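LPS-assembly lipoprotein (Caulobacter crescentus, PDB 4KWY) probably takes part, as an LptE-family lipoprotein, in the assembly of lipopolysaccharide at the outer membrane. Local coordinates at residues S12-L26 with P41-F55. Sequence-based numbering, arbitrary orientation.
Sequences SIETVAAEGRGGYLL and PAAYKLYLSVNEQRF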
loop_
_atom_site.group_PDB
_atom_site.type_symbol
_atom_site.label_atom_id
_atom_site.label_comp_id
_atom_site.label_asym_id
_atom_site.label_seq_id
_atom_site.Cartn_x
_atom_site.Cartn_y
_atom_site.Cartn_z
ATOM N N SER A 12 3.333 9.876 12.400
ATOM C CA SER A 12 2.172 9.993 13.308
ATOM C C SER A 12 0.930 9.298 12.696
ATOM O O SER A 12 -0.090 9.167 13.370
ATOM C CB SER A 12 1.867 11.452 13.643
ATOM O OG SER A 12 1.253 12.137 12.562
ATOM N N ILE A 13 1.032 8.833 11.429
ATOM C CA ILE A 13 -0.056 8.156 10.710
ATOM C C ILE A 13 -0.043 6.640 11.010
ATOM O O ILE A 13 0.912 5.923 10.682
ATOM C CB ILE A 13 -0.028 8.429 9.181
ATOM C CG1 ILE A 13 -0.138 9.931 8.852
ATOM C CG2 ILE A 13 -1.117 7.649 8.479
ATOM C CD1 ILE A 13 0.184 10.306 7.362
ATOM N N GLU A 14 -1.140 6.161 11.588
ATOM C CA GLU A 14 -1.320 4.748 11.872
ATOM C C GLU A 14 -2.174 4.133 10.782
ATOM O O GLU A 14 -3.316 4.547 10.565
ATOM C CB GLU A 14 -1.962 4.567 13.232
ATOM C CG GLU A 14 -1.861 3.160 13.769
ATOM C CD GLU A 14 -2.463 3.084 15.152
ATOM O OE1 GLU A 14 -1.784 3.484 16.127
ATOM O OE2 GLU A 14 -3.647 2.691 15.247
ATOM N N THR A 15 -1.613 3.148 10.100
ATOM C CA THR A 15 -2.234 2.475 8.963
ATOM C C THR A 15 -3.068 1.310 9.461
ATOM O O THR A 15 -2.608 0.498 10.264
ATOM C CB THR A 15 -1.164 2.100 7.944
ATOM O OG1 THR A 15 -0.332 3.244 7.779
ATOM C CG2 THR A 15 -1.743 1.721 6.585
ATOM N N VAL A 16 -4.333 1.307 9.037
ATOM C CA VAL A 16 -5.390 0.343 9.376
ATOM C C VAL A 16 -5.818 -0.384 8.088
ATOM O O VAL A 16 -6.141 0.239 7.071
ATOM C CB VAL A 16 -6.630 1.007 10.076
ATOM C CG1 VAL A 16 -7.570 -0.039 10.661
ATOM C CG2 VAL A 16 -6.221 2.003 11.152
ATOM N N ALA A 17 -5.850 -1.693 8.160
ATOM C CA ALA A 17 -6.307 -2.508 7.058
ATOM C C ALA A 17 -7.145 -3.657 7.583
ATOM O O ALA A 17 -6.880 -4.204 8.669
ATOM C CB ALA A 17 -5.124 -3.031 6.252
ATOM N N ALA A 18 -8.166 -4.013 6.811
ATOM C CA ALA A 18 -8.991 -5.159 7.116
ATOM C C ALA A 18 -8.246 -6.437 6.689
ATOM O O ALA A 18 -7.282 -6.359 5.914
ATOM C CB ALA A 18 -10.325 -5.042 6.393
ATOM N N GLU A 19 -8.678 -7.601 7.213
ATOM C CA GLU A 19 -8.132 -8.919 6.891
ATOM C C GLU A 19 -7.924 -9.100 5.376
ATOM O O GLU A 19 -8.867 -8.906 4.596
ATOM C CB GLU A 19 -9.084 -10.009 7.403
ATOM C CG GLU A 19 -8.913 -10.359 8.870
ATOM C CD GLU A 19 -9.496 -11.709 9.264
ATOM O OE1 GLU A 19 -9.257 -12.704 8.539
ATOM O OE2 GLU A 19 -10.171 -11.773 10.318
ATOM N N GLY A 20 -6.699 -9.436 4.981
ATOM C CA GLY A 20 -6.363 -9.648 3.583
ATOM C C GLY A 20 -4.879 -9.590 3.320
ATOM O O GLY A 20 -4.175 -8.843 3.997
ATOM N N ARG A 21 -4.388 -10.357 2.311
ATOM C CA ARG A 21 -2.954 -10.362 1.985
ATOM C C ARG A 21 -2.490 -8.975 1.493
ATOM O O ARG A 21 -1.481 -8.479 1.994
ATOM C CB ARG A 21 -2.555 -11.462 0.984
ATOM C CG ARG A 21 -1.032 -11.507 0.825
ATOM C CD ARG A 21 -0.459 -12.845 0.443
ATOM N NE ARG A 21 0.732 -12.669 -0.385
ATOM C CZ ARG A 21 1.970 -12.580 0.086
ATOM N NH1 ARG A 21 2.202 -12.686 1.392
ATOM N NH2 ARG A 21 2.988 -12.374 -0.742
ATOM N N GLY A 22 -3.257 -8.360 0.586
ATOM C CA GLY A 22 -2.991 -7.029 0.047
ATOM C C GLY A 22 -2.903 -5.934 1.089
ATOM O O GLY A 22 -1.924 -5.186 1.114
ATOM N N GLY A 23 -3.899 -5.864 1.979
ATOM C CA GLY A 23 -3.908 -4.888 3.063
ATOM C C GLY A 23 -2.796 -5.152 4.052
ATOM O O GLY A 23 -2.205 -4.208 4.585
ATOM N N TYR A 24 -2.477 -6.451 4.287
ATOM C CA TYR A 24 -1.373 -6.826 5.168
ATOM C C TYR A 24 -0.054 -6.349 4.570
ATOM O O TYR A 24 0.705 -5.683 5.258
ATOM C CB TYR A 24 -1.347 -8.349 5.429
ATOM C CG TYR A 24 -0.149 -8.827 6.232
ATOM C CD1 TYR A 24 -0.118 -8.704 7.622
ATOM C CD2 TYR A 24 0.948 -9.414 5.602
ATOM C CE1 TYR A 24 0.985 -9.141 8.365
ATOM C CE2 TYR A 24 2.059 -9.846 6.331
ATOM C CZ TYR A 24 2.070 -9.718 7.714
ATOM O OH TYR A 24 3.167 -10.161 8.422
ATOM N N LEU A 25 0.210 -6.670 3.292
ATOM C CA LEU A 25 1.433 -6.271 2.589
ATOM C C LEU A 25 1.531 -4.747 2.452
ATOM O O LEU A 25 2.590 -4.187 2.723
ATOM C CB LEU A 25 1.540 -6.935 1.205
ATOM C CG LEU A 25 1.806 -8.457 1.137
ATOM C CD1 LEU A 25 1.816 -8.934 -0.305
ATOM C CD2 LEU A 25 3.141 -8.846 1.792
ATOM N N LEU A 26 0.433 -4.078 2.057
ATOM C CA LEU A 26 0.424 -2.624 1.897
ATOM C C LEU A 26 0.650 -1.938 3.229
ATOM O O LEU A 26 1.438 -1.009 3.277
ATOM C CB LEU A 26 -0.870 -2.109 1.214
ATOM C CG LEU A 26 -0.953 -0.588 0.934
ATOM C CD1 LEU A 26 0.268 -0.074 0.221
ATOM C CD2 LEU A 26 -2.148 -0.246 0.159
ATOM N N PRO A 41 2.105 7.234 19.546
ATOM C CA PRO A 41 0.857 8.009 19.467
ATOM C C PRO A 41 0.509 8.291 18.008
ATOM O O PRO A 41 1.400 8.518 17.180
ATOM C CB PRO A 41 1.160 9.300 20.241
ATOM C CG PRO A 41 2.531 9.168 20.784
ATOM C CD PRO A 41 3.216 8.046 20.096
ATOM N N ALA A 42 -0.784 8.205 17.685
ATOM C CA ALA A 42 -1.293 8.416 16.335
ATOM C C ALA A 42 -2.100 9.702 16.258
ATOM O O ALA A 42 -2.922 9.955 17.123
ATOM C CB ALA A 42 -2.150 7.228 15.909
ATOM N N ALA A 43 -1.835 10.521 15.238
ATOM C CA ALA A 43 -2.557 11.757 14.951
ATOM C C ALA A 43 -3.577 11.496 13.852
ATOM O O ALA A 43 -4.608 12.157 13.795
ATOM C CB ALA A 43 -1.584 12.833 14.519
ATOM N N TYR A 44 -3.278 10.531 12.979
ATOM C CA TYR A 44 -4.141 10.149 11.873
ATOM C C TYR A 44 -4.310 8.662 11.785
ATOM O O TYR A 44 -3.383 7.905 12.103
ATOM C CB TYR A 44 -3.577 10.634 10.515
ATOM C CG TYR A 44 -3.380 12.124 10.415
ATOM C CD1 TYR A 44 -4.458 12.977 10.182
ATOM C CD2 TYR A 44 -2.116 12.689 10.556
ATOM C CE1 TYR A 44 -4.286 14.359 10.108
ATOM C CE2 TYR A 44 -1.929 14.068 10.478
ATOM C CZ TYR A 44 -3.017 14.899 10.254
ATOM O OH TYR A 44 -2.838 16.260 10.210
ATOM N N LYS A 45 -5.485 8.239 11.275
ATOM C CA LYS A 45 -5.785 6.837 10.993
ATOM C C LYS A 45 -5.926 6.697 9.496
ATOM O O LYS A 45 -6.758 7.365 8.888
ATOM C CB LYS A 45 -7.024 6.335 11.741
ATOM C CG LYS A 45 -6.851 6.286 13.258
ATOM C CD LYS A 45 -6.202 4.989 13.741
ATOM C CE LYS A 45 -6.061 4.967 15.246
ATOM N NZ LYS A 45 -6.450 3.652 15.824
ATOM N N LEU A 46 -5.047 5.916 8.879
ATOM C CA LEU A 46 -5.122 5.696 7.448
ATOM C C LEU A 46 -5.793 4.352 7.200
ATOM O O LEU A 46 -5.203 3.312 7.492
ATOM C CB LEU A 46 -3.731 5.785 6.770
ATOM C CG LEU A 46 -3.696 5.485 5.267
ATOM C CD1 LEU A 46 -4.508 6.482 4.487
ATOM C CD2 LEU A 46 -2.275 5.447 4.753
ATOM N N TYR A 47 -7.014 4.385 6.631
ATOM C CA TYR A 47 -7.807 3.192 6.309
ATOM C C TYR A 47 -7.588 2.753 4.895
ATOM O O TYR A 47 -7.878 3.515 3.975
ATOM C CB TYR A 47 -9.287 3.464 6.522
ATOM C CG TYR A 47 -9.688 3.224 7.934
ATOM C CD1 TYR A 47 -9.633 4.247 8.875
ATOM C CD2 TYR A 47 -10.173 1.984 8.339
ATOM C CE1 TYR A 47 -10.090 4.053 10.175
ATOM C CE2 TYR A 47 -10.595 1.767 9.643
ATOM C CZ TYR A 47 -10.545 2.803 10.562
ATOM O OH TYR A 47 -10.941 2.564 11.856
ATOM N N LEU A 48 -7.131 1.513 4.715
ATOM C CA LEU A 48 -6.867 0.985 3.388
ATOM C C LEU A 48 -7.951 0.030 2.950
ATOM O O LEU A 48 -8.292 -0.865 3.713
ATOM C CB LEU A 48 -5.525 0.251 3.373
ATOM C CG LEU A 48 -4.295 0.984 3.839
ATOM C CD1 LEU A 48 -3.148 0.016 3.883
ATOM C CD2 LEU A 48 -3.958 2.143 2.910
ATOM N N SER A 49 -8.487 0.207 1.723
ATOM C CA SER A 49 -9.479 -0.721 1.154
ATOM C C SER A 49 -8.913 -1.312 -0.120
ATOM O O SER A 49 -9.023 -0.737 -1.208
ATOM C CB SER A 49 -10.826 -0.054 0.909
ATOM O OG SER A 49 -11.317 0.417 2.144
ATOM N N VAL A 50 -8.234 -2.436 0.041
ATOM C CA VAL A 50 -7.643 -3.151 -1.077
ATOM C C VAL A 50 -8.706 -4.071 -1.661
ATOM O O VAL A 50 -9.435 -4.729 -0.915
ATOM C CB VAL A 50 -6.349 -3.941 -0.694
ATOM C CG1 VAL A 50 -5.742 -4.633 -1.927
ATOM C CG2 VAL A 50 -5.312 -3.016 -0.054
ATOM N N ASN A 51 -8.748 -4.149 -3.014
ATOM C CA ASN A 51 -9.580 -5.105 -3.739
ATOM C C ASN A 51 -8.796 -6.418 -3.684
ATOM O O ASN A 51 -7.893 -6.660 -4.494
ATOM C CB ASN A 51 -9.849 -4.606 -5.156
ATOM C CG ASN A 51 -10.790 -5.468 -5.939
ATOM O OD1 ASN A 51 -10.917 -6.678 -5.717
ATOM N ND2 ASN A 51 -11.465 -4.857 -6.891
ATOM N N GLU A 52 -9.056 -7.195 -2.639
ATOM C CA GLU A 52 -8.329 -8.419 -2.305
ATOM C C GLU A 52 -8.521 -9.556 -3.308
ATOM O O GLU A 52 -7.588 -10.354 -3.506
ATOM C CB GLU A 52 -8.718 -8.896 -0.900
ATOM C CG GLU A 52 -8.260 -7.962 0.210
ATOM C CD GLU A 52 -6.771 -7.835 0.468
ATOM O OE1 GLU A 52 -5.973 -8.509 -0.224
ATOM O OE2 GLU A 52 -6.401 -7.057 1.378
ATOM N N GLN A 53 -9.721 -9.634 -3.925
ATOM C CA GLN A 53 -9.983 -10.664 -4.918
ATOM C C GLN A 53 -9.131 -10.392 -6.152
ATOM O O GLN A 53 -8.456 -11.323 -6.614
ATOM C CB GLN A 53 -11.476 -10.803 -5.248
ATOM C CG GLN A 53 -12.233 -11.634 -4.189
ATOM C CD GLN A 53 -13.525 -12.276 -4.675
ATOM O OE1 GLN A 53 -13.649 -12.732 -5.824
ATOM N NE2 GLN A 53 -14.501 -12.391 -3.782
ATOM N N ARG A 54 -9.077 -9.112 -6.619
ATOM C CA ARG A 54 -8.262 -8.677 -7.776
ATOM C C ARG A 54 -6.763 -8.859 -7.494
ATOM O O ARG A 54 -6.007 -9.242 -8.385
ATOM C CB ARG A 54 -8.564 -7.210 -8.156
ATOM C CG ARG A 54 -7.799 -6.678 -9.383
ATOM C CD ARG A 54 -8.190 -5.268 -9.741
ATOM N NE ARG A 54 -9.594 -5.189 -10.138
ATOM C CZ ARG A 54 -10.352 -4.108 -10.009
ATOM N NH1 ARG A 54 -9.854 -2.998 -9.486
ATOM N NH2 ARG A 54 -11.620 -4.131 -10.396
ATOM N N PHE A 55 -6.353 -8.621 -6.260
ATOM C CA PHE A 55 -4.959 -8.744 -5.877
ATOM C C PHE A 55 -4.476 -10.218 -5.782
ATOM O O PHE A 55 -3.286 -10.480 -5.981
ATOM C CB PHE A 55 -4.724 -8.023 -4.546
ATOM C CG PHE A 55 -3.269 -7.885 -4.165
ATOM C CD1 PHE A 55 -2.420 -7.057 -4.884
ATOM C CD2 PHE A 55 -2.750 -8.577 -3.078
ATOM C CE1 PHE A 55 -1.080 -6.923 -4.525
ATOM C CE2 PHE A 55 -1.402 -8.439 -2.718
ATOM C CZ PHE A 55 -0.586 -7.595 -3.433
HETATM O O HOH W 1 -8.180 -5.507 2.998
#
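Val16 lies over one face of the Tyr47 ring, its CB 14° off the ring normal in a CH-pi contact displaced toward the rim, while Val16 CG1 reaches Tyr47 CE2 at 3.7 Å. Leu25 CD1 meets the Phe55 ring at its edge, near the ring plane, and the same methyl sits over the centre of one face of the Arg21 guanidinium, whose NE bonds to Gln115. The carboxylate of Glu52 offers both oxygens to the start of helix 21-34: the syn lone pair of OE1 takes Gly22 N and that of OE2 takes Gly23 N, each at 2.8 Å. A bend at chi2 (-68°) curls the acid onto these amides, and a water joins Glu52 OE2 to Ala18 O. A glutamine in its place, lacking the charge, would probably leave one of the two glycine amides without its acceptor. Strand 13-17, helix 21-34 and strand 44-50 form a beta-alpha-beta unit, and the two strands pair in parallel, with straight bonds such as Val16 N to Leu46 O at 2.7 Å; strand 67-80 flanks strand 44-50 on its other edge. On the sheet face under the helix, Leu48 CD1 fits between Thr15 CG2 (3.5 Å) and Leu26 CG (3.7 Å). Thr15 OG1, buried here, finds no polar partner. On the face bearing Val16 and Tyr47, Glu14 and Lys45 run side by side; Lys45, bent at its second torsion, brings NZ to the syn side of Glu14 OE2, 3.0 Å away and 34° out of the carboxylate plane, forming a salt bridge.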